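Local coordinates for enoyl-acyl carrier protein reductase (Uncultured bacterium, PDB 6KIA) that probably reduces the double bond of enoyl-acyl carrier protein substrates in fatty acid synthesis, using NADH as the hydride donor, at residues A[39-43]-A[44-48]; A[120-123]-A[124-128]; A[143-146]-A[147-150]. One frame throughout, in Å; residues are numbered along the deposited sequence.

Contact 1 (A[39-43]-A[44-48])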
loop_
_atom_site.group_PDB
_atom_site.type_symbol
_atom_site.label_atom_id
_atom_site.label_comp_id
_atom_site.label_asym_id
_atom_site.label_seq_id
_atom_site.Cartn_x
_atom_site.Cartn_y
_atom_site.Cartn_z
ATOM N N ASN A 39 -5.763 -14.499 -2.675
ATOM C CA ASN A 39 -5.930 -15.650 -3.555
ATOM C C ASN A 39 -5.100 -16.824 -3.051
ATOM O O ASN A 39 -5.535 -17.996 -3.105
ATOM C CB ASN A 39 -5.521 -15.317 -4.992
ATOM C CG ASN A 39 -6.411 -14.259 -5.633
ATOM O OD1 ASN A 39 -7.523 -13.992 -5.172
ATOM N ND2 ASN A 39 -5.930 -13.675 -6.716
ATOM N N GLU A 40 -3.929 -16.520 -2.490
ATOM C CA GLU A 40 -3.096 -17.580 -1.926
ATOM C C GLU A 40 -3.811 -18.235 -0.760
ATOM O O GLU A 40 -3.876 -19.484 -0.634
ATOM C CB GLU A 40 -1.738 -17.035 -1.485
ATOM C CG GLU A 40 -0.892 -16.696 -2.681
ATOM C CD GLU A 40 -0.436 -17.942 -3.401
ATOM O OE1 GLU A 40 -0.085 -18.930 -2.719
ATOM O OE2 GLU A 40 -0.529 -17.967 -4.636
ATOM N N ALA A 41 -4.373 -17.386 0.088
ATOM C CA ALA A 41 -5.071 -17.912 1.250
ATOM C C ALA A 41 -6.245 -18.775 0.802
ATOM O O ALA A 41 -6.525 -19.827 1.405
ATOM C CB ALA A 41 -5.544 -16.781 2.127
ATOM N N ARG A 42 -6.912 -18.346 -0.268
ATOM C CA ARG A 42 -8.077 -19.080 -0.757
ATOM C C ARG A 42 -7.601 -20.431 -1.269
ATOM O O ARG A 42 -8.213 -21.461 -0.960
ATOM C CB ARG A 42 -8.823 -18.285 -1.847
ATOM C CG ARG A 42 -10.186 -18.856 -2.230
ATOM C CD ARG A 42 -11.042 -17.876 -3.047
ATOM N NE ARG A 42 -11.392 -16.655 -2.319
ATOM C CZ ARG A 42 -10.815 -15.471 -2.502
ATOM N NH1 ARG A 42 -9.853 -15.323 -3.403
ATOM N NH2 ARG A 42 -11.211 -14.427 -1.789
ATOM N N ASP A 43 -6.489 -20.459 -2.014
ATOM C CA ASP A 43 -6.117 -21.737 -2.635
ATOM C C ASP A 43 -5.514 -22.697 -1.617
ATOM O O ASP A 43 -5.464 -23.902 -1.855
ATOM C CB ASP A 43 -5.130 -21.556 -3.802
ATOM C CG ASP A 43 -5.593 -20.553 -4.831
ATOM O OD1 ASP A 43 -6.817 -20.428 -5.055
ATOM O OD2 ASP A 43 -4.710 -19.931 -5.473
ATOM N N ALA A 44 -5.087 -22.181 -0.465
ATOM C CA ALA A 44 -4.584 -23.052 0.596
ATOM C C ALA A 44 -5.743 -23.647 1.390
ATOM O O ALA A 44 -5.534 -24.493 2.253
ATOM C CB ALA A 44 -3.637 -22.294 1.527
ATOM N N GLY A 45 -6.963 -23.210 1.091
ATOM C CA GLY A 45 -8.146 -23.754 1.745
ATOM C C GLY A 45 -8.512 -23.075 3.053
ATOM O O GLY A 45 -9.269 -23.611 3.863
ATOM N N MET A 46 -7.999 -21.867 3.258
ATOM C CA MET A 46 -8.315 -21.124 4.475
ATOM C C MET A 46 -9.711 -20.532 4.415
ATOM O O MET A 46 -10.243 -20.219 3.346
ATOM C CB MET A 46 -7.303 -19.995 4.701
ATOM C CG MET A 46 -5.905 -20.506 4.908
ATOM S SD MET A 46 -4.739 -19.143 5.192
ATOM C CE MET A 46 -5.024 -18.767 6.938
ATOM N N THR A 47 -10.316 -20.419 5.583
ATOM C CA THR A 47 -11.514 -19.621 5.747
ATOM C C THR A 47 -11.198 -18.139 5.657
ATOM O O THR A 47 -10.320 -17.644 6.355
ATOM C CB THR A 47 -12.168 -19.899 7.080
ATOM O OG1 THR A 47 -12.457 -21.299 7.151
ATOM C CG2 THR A 47 -13.461 -19.111 7.208
ATOM N N ILE A 48 -11.902 -17.456 4.767
ATOM C CA ILE A 48 -11.667 -16.046 4.488
ATOM C C ILE A 48 -12.679 -15.190 5.244
ATOM O O ILE A 48 -13.891 -15.384 5.129
ATOM C CB ILE A 48 -11.766 -15.730 2.967
ATOM C CG1 ILE A 48 -10.915 -16.696 2.111
ATOM C CG2 ILE A 48 -11.472 -14.258 2.705
ATOM C CD1 ILE A 48 -9.401 -16.731 2.421
HETATM O O HOH W 1 -10.552 -21.381 0.748
#

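Contact 2 (A[120-123]-A[124-128])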
loop_
_atom_site.group_PDB
_atom_site.type_symbol
_atom_site.label_atom_id
_atom_site.label_comp_id
_atom_site.label_asym_id
_atom_site.label_seq_id
_atom_site.Cartn_x
_atom_site.Cartn_y
_atom_site.Cartn_z
ATOM N N TRP A 120 -5.604 23.554 17.269
ATOM C CA TRP A 120 -5.067 22.227 17.508
ATOM C C TRP A 120 -5.655 21.545 18.730
ATOM O O TRP A 120 -5.673 20.321 18.792
ATOM C CB TRP A 120 -3.542 22.279 17.620
ATOM C CG TRP A 120 -2.885 22.583 16.289
ATOM C CD1 TRP A 120 -2.250 23.743 15.929
ATOM C CD2 TRP A 120 -2.855 21.736 15.129
ATOM N NE1 TRP A 120 -1.804 23.656 14.625
ATOM C CE2 TRP A 120 -2.160 22.431 14.116
ATOM C CE3 TRP A 120 -3.331 20.447 14.854
ATOM C CZ2 TRP A 120 -1.941 21.886 12.854
ATOM C CZ3 TRP A 120 -3.108 19.908 13.594
ATOM C CH2 TRP A 120 -2.422 20.627 12.614
ATOM N N ALA A 121 -6.153 22.325 19.688
ATOM C CA ALA A 121 -6.843 21.760 20.841
ATOM C C ALA A 121 -8.103 21.039 20.392
ATOM O O ALA A 121 -8.359 19.892 20.803
ATOM C CB ALA A 121 -7.175 22.844 21.843
ATOM N N HIS A 122 -8.868 21.689 19.515
ATOM C CA HIS A 122 -10.086 21.071 19.018
ATOM C C HIS A 122 -9.748 19.851 18.154
ATOM O O HIS A 122 -10.417 18.816 18.240
ATOM C CB HIS A 122 -10.938 22.055 18.218
ATOM C CG HIS A 122 -12.256 21.486 17.798
ATOM N ND1 HIS A 122 -13.245 21.158 18.701
ATOM C CD2 HIS A 122 -12.728 21.132 16.579
ATOM C CE1 HIS A 122 -14.284 20.662 18.053
ATOM N NE2 HIS A 122 -13.994 20.631 16.764
ATOM N N ILE A 123 -8.699 19.965 17.342
ATOM C CA ILE A 123 -8.318 18.846 16.488
ATOM C C ILE A 123 -7.932 17.644 17.351
ATOM O O ILE A 123 -8.223 16.500 16.998
ATOM C CB ILE A 123 -7.178 19.224 15.526
ATOM C CG1 ILE A 123 -7.734 20.076 14.382
ATOM C CG2 ILE A 123 -6.517 17.972 14.930
ATOM C CD1 ILE A 123 -6.680 20.710 13.546
ATOM N N GLU A 124 -7.281 17.905 18.479
ATOM C CA GLU A 124 -6.898 16.840 19.401
ATOM C C GLU A 124 -8.140 16.181 20.010
ATOM O O GLU A 124 -8.206 14.945 20.168
ATOM C CB GLU A 124 -5.994 17.386 20.505
ATOM C CG GLU A 124 -5.650 16.357 21.578
ATOM C CD GLU A 124 -5.059 15.080 21.000
ATOM O OE1 GLU A 124 -4.090 15.166 20.217
ATOM O OE2 GLU A 124 -5.568 13.986 21.329
ATOM N N LYS A 125 -9.125 17.003 20.358
ATOM C CA LYS A 125 -10.403 16.461 20.821
ATOM C C LYS A 125 -11.045 15.514 19.800
ATOM O O LYS A 125 -11.511 14.407 20.127
ATOM C CB LYS A 125 -11.348 17.600 21.169
ATOM C CG LYS A 125 -12.670 17.174 21.778
ATOM C CD LYS A 125 -13.470 18.397 22.197
ATOM C CE LYS A 125 -12.535 19.542 22.587
ATOM N NZ LYS A 125 -13.190 20.877 22.559
ATOM N N CYS A 126 -11.042 15.953 18.552
ATOM C CA CYS A 126 -11.542 15.130 17.447
ATOM C C CYS A 126 -10.734 13.841 17.239
ATOM O O CYS A 126 -11.304 12.773 16.960
ATOM C CB CYS A 126 -11.567 15.944 16.149
ATOM S SG CYS A 126 -12.713 17.349 16.168
ATOM N N ARG A 127 -9.412 13.946 17.340
ATOM C CA ARG A 127 -8.535 12.789 17.188
ATOM C C ARG A 127 -8.872 11.753 18.242
ATOM O O ARG A 127 -8.941 10.560 17.937
ATOM C CB ARG A 127 -7.051 13.189 17.290
ATOM C CG ARG A 127 -6.058 12.064 16.967
ATOM C CD ARG A 127 -4.618 12.553 16.850
ATOM N NE ARG A 127 -3.832 11.677 15.973
ATOM C CZ ARG A 127 -2.564 11.888 15.613
ATOM N NH1 ARG A 127 -1.908 12.948 16.068
ATOM N NH2 ARG A 127 -1.948 11.023 14.800
ATOM N N ALA A 128 -9.064 12.206 19.485
ATOM C CA ALA A 128 -9.432 11.304 20.580
ATOM C C ALA A 128 -10.754 10.601 20.320
ATOM O O ALA A 128 -10.857 9.374 20.491
ATOM C CB ALA A 128 -9.493 12.053 21.906
#

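Contact 3 (A[143-146]-A[147-150])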
loop_
_atom_site.group_PDB
_atom_site.type_symbol
_atom_site.label_atom_id
_atom_site.label_comp_id
_atom_site.label_asym_id
_atom_site.label_seq_id
_atom_site.Cartn_x
_atom_site.Cartn_y
_atom_site.Cartn_z
ATOM N N ALA A 143 -14.457 -9.439 18.989
ATOM C CA ALA A 143 -15.415 -10.215 19.784
ATOM C C ALA A 143 -16.138 -11.194 18.878
ATOM O O ALA A 143 -16.229 -12.399 19.193
ATOM C CB ALA A 143 -16.406 -9.306 20.477
ATOM N N GLU A 144 -16.569 -10.711 17.710
ATOM C CA GLU A 144 -17.263 -11.590 16.769
ATOM C C GLU A 144 -16.331 -12.638 16.132
ATOM O O GLU A 144 -16.691 -13.811 15.981
ATOM C CB GLU A 144 -17.944 -10.762 15.683
ATOM C CG GLU A 144 -18.942 -11.544 14.863
ATOM C CD GLU A 144 -19.783 -10.655 13.973
ATOM O OE1 GLU A 144 -20.086 -9.519 14.388
ATOM O OE2 GLU A 144 -20.131 -11.090 12.856
ATOM N N LEU A 145 -15.124 -12.217 15.777
ATOM C CA LEU A 145 -14.149 -13.087 15.145
ATOM C C LEU A 145 -13.696 -14.207 16.084
ATOM O O LEU A 145 -13.431 -15.320 15.646
ATOM C CB LEU A 145 -12.943 -12.268 14.707
ATOM C CG LEU A 145 -11.878 -12.980 13.892
ATOM C CD1 LEU A 145 -12.414 -13.421 12.531
ATOM C CD2 LEU A 145 -10.684 -12.049 13.761
ATOM N N ASP A 146 -13.583 -13.892 17.373
ATOM C CA ASP A 146 -13.101 -14.871 18.345
ATOM C C ASP A 146 -13.950 -16.134 18.285
ATOM O O ASP A 146 -13.429 -17.242 18.355
ATOM C CB ASP A 146 -13.111 -14.282 19.761
ATOM C CG ASP A 146 -12.577 -15.252 20.791
ATOM O OD1 ASP A 146 -11.348 -15.503 20.801
ATOM O OD2 ASP A 146 -13.385 -15.751 21.598
ATOM N N GLY A 147 -15.254 -15.960 18.108
ATOM C CA GLY A 147 -16.166 -17.090 18.037
ATOM C C GLY A 147 -16.033 -17.905 16.769
ATOM O O GLY A 147 -16.537 -19.024 16.682
ATOM N N MET A 148 -15.339 -17.346 15.785
ATOM C CA MET A 148 -15.171 -17.989 14.486
ATOM C C MET A 148 -13.848 -18.743 14.303
ATOM O O MET A 148 -13.685 -19.466 13.323
ATOM C CB MET A 148 -15.270 -16.940 13.368
ATOM C CG MET A 148 -16.463 -16.024 13.450
ATOM S SD MET A 148 -16.364 -14.909 12.025
ATOM C CE MET A 148 -17.478 -13.609 12.525
ATOM N N ILE A 149 -12.895 -18.546 15.207
ATOM C CA ILE A 149 -11.589 -19.177 15.082
ATOM C C ILE A 149 -11.426 -20.229 16.193
ATOM O O ILE A 149 -11.287 -19.889 17.369
ATOM C CB ILE A 149 -10.439 -18.135 15.134
ATOM C CG1 ILE A 149 -10.725 -16.965 14.181
ATOM C CG2 ILE A 149 -9.088 -18.780 14.811
ATOM C CD1 ILE A 149 -9.695 -15.868 14.268
ATOM N N PRO A 150 -11.469 -21.522 15.827
ATOM C CA PRO A 150 -11.459 -22.529 16.905
ATOM C C PRO A 150 -10.084 -22.661 17.556
ATOM O O PRO A 150 -9.067 -22.285 16.947
ATOM C CB PRO A 150 -11.854 -23.827 16.185
ATOM C CG PRO A 150 -11.455 -23.600 14.721
ATOM C CD PRO A 150 -11.581 -22.118 14.477
#

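Contact 1 (A[39-43]-A[44-48])
Ala41 and Met46 meet where helix 34-43 ends in a Schellman motif, inside the beta-alpha-beta unit that runs from strand 21-25 through this helix to strand 47-56. Ala41 O accepts from Met46 N at 3.1 Å, nearly along the C=O axis, while Arg42 O takes Gly45 N at 3.0 Å from well above its carbonyl plane. The nested pair turns the chain sharply, and Gly45, with its positive phi of 87°, is the residue that leaves the helix. One residue earlier, Ala44 N still makes an ordinary i to i+4 bond to Glu40 O at 3.0 Å.

Apolar side chains meet at Ala41 CB. Met46 SD rests 4.0 Å from Ala41 CB, before the chain bends at chi3 and carries CE onward. Ile48 comes to the same methyl from the strand, its CD1 3.9 Å from Ala41 CB. Ile48 CG1, anti to its own carbonyl carbon, directs CD1 toward the helix.

Farther out, Phe22 of strand 21-25 touches Ala41, Met46 and Ile48, and Phe411 of helix 394-413 packs on Glu40, Ala44 and Met46. Thr47 pairs by backbone bonds with Asp20 and Phe22, joining the start of strand 47-56 to strand 21-25 and the residue just before it. A water spans the bend by donating to both Arg42 O and Met46 O, each at 2.9 Å.

Contact 2 (A[120-123]-A[124-128])
His122 and Cys126 lie one turn apart in the first turns of helix 120-146, and the imidazole of His122 shows how one flat side chain can serve two successive neighbours. From CB, the ring swings out with CG anti to the backbone N (chi1 -175°), which lays it alongside the next turn of the helix. On that side one face turns to Cys126: SG stands 4.0 Å from the centroid of the His122 ring and 30° off its normal, a sulfur-aromatic contact over the face. The sulfur is displaced toward the NE2-CD2 bond, 3.6 Å from NE2 and 3.8 Å from CD2 of His122. Cys126 contributes by holding SG anti to its own carbonyl carbon, so that the thiol leans back toward the start of the helix.

The other ring nitrogen is met at the edge. Lys125 NZ lies in the ring plane, 3.9 Å from His122 ND1, after a chain that bends at chi3. At the tip, NE2 finds its polar partner outside this turn, in a hydrogen bond to Pro99 O, while Leu104 packs on the ring as well.

Beneath the side chains run regular helical bonds, among them Cys126 N to His122 O at 2.9 Å. Ile123 faces inward to Phe90, Leu104 and Leu200. Arg127 extends to a salt bridge with Glu207 of helix 196-219.

Since Pro99 O can only accept, the bond implies that His122 NE2 carries a hydrogen; the ammonium of Lys125 beside ND1 and the nearby helix start would tend to disfavour a second proton on the ring, though Glu98, which also touches His122, may offset this.

Contact 3 (A[143-146]-A[147-150])
Leu145 and Ile149 make the main apolar contact at the C-terminal end of helix 120-146. Ile149 CD1 sits over Leu145 CG at 3.6 Å, on the side away from CB, and lies 4.0 Å from each leucine methyl. The branch gets there because Ile149 CG1 is anti to its own carbonyl carbon, which folds it back over Leu145 O. A second, looser apolar pair is Leu145 CD1 with Met148 SD at 4.3 Å. The methionine chain is extended beyond CG and runs back along the helix to the aliphatic part of Glu144, bringing CE to 3.4 Å from Glu144 CG, a close approach; the two side chains cross at a slant.

Backbone bonds form a second group; most now span three residues, though a weak four-residue bond persists. Met148 N bonds to Leu145 O at 2.8 Å, although it approaches 59° out of the carbonyl plane; the other three are weak. Leu145 O also receives Ile149 N at 3.3 Å. The same N-H is shared with Asp146 O, at 3.4 Å but with a straighter N-H...O angle of 160°. Gly147 N adds a bond to Glu144 O.

Charged groups form the third set, and their partners come from elsewhere. Glu144 OE2 pairs with Arg80 NH1 of strand 80-83, whose Ile82 is touched by Glu144, Leu145 and Met148. Asp146 OD1 pairs with Arg226 NH2, which also binds Ile149 O, so a single arginine of helix 221-229 links the first and last residues of the turn.

From Asp146 to Ile149 the chain makes a type I beta turn, here the exit from a long helix into the loop that leads to strand 155-159 of the largely parallel sheet of the Rossmann-like fold.

How the contacts relate
The three contacts follow one another in series along the chain; two of them lie where a helix ends and one where a helix begins. Contact 1 ends helix 34-43 and starts strand 47-56; contacts 2 and 3 occupy the two ends of helix 120-146, their centres about 34 Å apart. Contacts 1 and 3 are closer, about 18 Å between centres and about 6 Å between nearest atoms, and both pack side chains against strand 21-25. Contact 2 lies about 41 Å from contact 1 between centres. Helix 120-146 thus connects the sheet end near contacts 1 and 3 with the remote region packed against helix 196-219. The side chains of Ile48 and Arg127 are each about 13 Å from the bound dinucleotide, so neither lines its pocket directly.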